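Local coordinates for protein transcriptional regulator (Rhodococcus sp., PDB 2O0Y) that probably binds DNA through a winged helix-turn-helix domain and regulates transcription as a member of the IclR family, at the interface of chains A and B. Numbering follows the deposited sequence. Chains: chain A/B, Transcriptional regulator.

The interface of chains A and B. Residues chain A 93, 118, 120; chain B 69, 77-80.
The indole of A:Trp93, the last residue of helix 80-93, meets B:Leu78 and B:Pro80, the end of strand 75-78 and the first residue of the 3-10 helix 80-85. Its pyrrole nitrogen NE1 donates to the backbone carbonyl O of B:Leu78 over 2.9 Å, a fairly straight bond (156° at the hydrogen) in which the oxygen lies somewhat out of the ring plane. The same oxygen also accepts from the hydroxyl OG of B:Ser77, which arrives from the opposite face of the carbonyl plane; the carbonyl oxygen is thus held by two donors, one on each face. CG of B:Pro80 sits over one face of the indole, toward its rim, and CD of B:Pro80 is 3.8 Å from CZ2 of A:Trp93. The first torsion (chi1 -73°) sends the indole out beside the backbone N, and chi2 near 100° turns its NE1/CZ2 edge toward chain B, where CZ2 lies 3.6 Å from OG1 of B:Thr69. That hydroxyl is taken up by A:Gln120: B:Thr69 OG1 donates to the amide oxygen OE1 at 3.1 Å, from above the carbonyl plane rather than along a lone pair, which suggests a modest bond. The bent chain of A:Gln120 also lays its CG against CG of B:Pro80 at 3.9 Å, and CD1 of A:Ile118 touches the same proline carbon at 3.9 Å. B:Pro80 is thus wedged among three side chains of chain A. Replacing A:Trp93 by alanine is likely to leave the B:Leu78 carbonyl without its donor from chain A and open a gap beside B:Pro80. The patch joins the beta-hairpin wing of one chain's winged helix-turn-helix domain, strands 68-70 and 75-78, to the linking helix and C-terminal domain of the other. In the deposited two-chain assembly, whose interface is not an exact two-fold, it probably helps position that DNA-binding domain against the other chain; the structure alone does not show whether this arrangement holds in solution.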
loop_
_atom_site.group_PDB
_atom_site.type_symbol
_atom_site.label_atom_id
_atom_site.label_comp_id
_atom_site.label_asym_id
_atom_site.label_seq_id
_atom_site.Cartn_x
_atom_site.Cartn_y
_atom_site.Cartn_z
ATOM N N TRP A 93 -0.354 -4.138 6.837
ATOM C CA TRP A 93 0.502 -5.143 6.211
ATOM C C TRP A 93 1.867 -4.593 5.789
ATOM O O TRP A 93 2.781 -5.361 5.493
ATOM C CB TRP A 93 -0.237 -5.757 5.019
ATOM C CG TRP A 93 -1.329 -6.655 5.558
ATOM C CD1 TRP A 93 -2.653 -6.366 5.668
ATOM C CD2 TRP A 93 -1.130 -7.930 6.151
ATOM N NE1 TRP A 93 -3.321 -7.406 6.318
ATOM C CE2 TRP A 93 -2.389 -8.387 6.606
ATOM C CE3 TRP A 93 0.016 -8.728 6.373
ATOM C CZ2 TRP A 93 -2.545 -9.636 7.239
ATOM C CZ3 TRP A 93 -0.141 -9.975 6.998
ATOM C CH2 TRP A 93 -1.420 -10.428 7.397
ATOM N N ILE A 118 2.858 -14.506 2.528
ATOM C CA ILE A 118 2.455 -15.269 3.700
ATOM C C ILE A 118 1.429 -16.297 3.246
ATOM O O ILE A 118 0.968 -16.270 2.081
ATOM C CB ILE A 118 1.808 -14.388 4.811
ATOM C CG1 ILE A 118 0.518 -13.771 4.307
ATOM C CG2 ILE A 118 2.823 -13.332 5.306
ATOM C CD1 ILE A 118 -0.305 -13.075 5.411
ATOM N N GLN A 120 -2.314 -18.034 3.816
ATOM C CA GLN A 120 -3.615 -17.864 4.458
ATOM C C GLN A 120 -4.410 -19.072 4.054
ATOM O O GLN A 120 -4.629 -19.271 2.880
ATOM C CB GLN A 120 -4.295 -16.565 3.983
ATOM C CG GLN A 120 -3.495 -15.323 4.464
ATOM C CD GLN A 120 -3.860 -14.873 5.845
ATOM O OE1 GLN A 120 -4.988 -14.325 6.064
ATOM N NE2 GLN A 120 -2.929 -15.156 6.846
ATOM N N THR B 69 -7.885 -11.369 9.005
ATOM C CA THR B 69 -6.882 -12.367 9.421
ATOM C C THR B 69 -6.897 -12.537 10.920
ATOM O O THR B 69 -6.948 -11.538 11.620
ATOM C CB THR B 69 -5.505 -11.822 9.106
ATOM O OG1 THR B 69 -5.449 -11.715 7.712
ATOM C CG2 THR B 69 -4.432 -12.748 9.518
ATOM N N SER B 77 -7.176 -8.612 12.269
ATOM C CA SER B 77 -6.944 -7.381 11.525
ATOM C C SER B 77 -7.665 -7.523 10.194
ATOM O O SER B 77 -8.164 -8.628 9.878
ATOM C CB SER B 77 -5.444 -7.169 11.209
ATOM O OG SER B 77 -5.000 -8.214 10.400
ATOM N N LEU B 78 -7.613 -6.482 9.370
ATOM C CA LEU B 78 -8.081 -6.575 7.980
ATOM C C LEU B 78 -7.054 -7.491 7.345
ATOM O O LEU B 78 -5.863 -7.421 7.696
ATOM C CB LEU B 78 -8.057 -5.185 7.309
ATOM C CG LEU B 78 -9.097 -4.166 7.846
ATOM C CD1 LEU B 78 -9.121 -2.924 6.936
ATOM C CD2 LEU B 78 -10.505 -4.795 7.797
ATOM N N GLY B 79 -7.483 -8.318 6.406
ATOM C CA GLY B 79 -6.552 -9.346 5.884
ATOM C C GLY B 79 -6.062 -9.012 4.494
ATOM O O GLY B 79 -6.395 -7.977 3.929
ATOM N N PRO B 80 -5.186 -9.856 3.948
ATOM C CA PRO B 80 -4.437 -9.515 2.723
ATOM C C PRO B 80 -5.311 -9.293 1.519
ATOM O O PRO B 80 -4.920 -8.590 0.583
ATOM C CB PRO B 80 -3.579 -10.783 2.486
ATOM C CG PRO B 80 -3.498 -11.457 3.829
ATOM C CD PRO B 80 -4.798 -11.161 4.545
#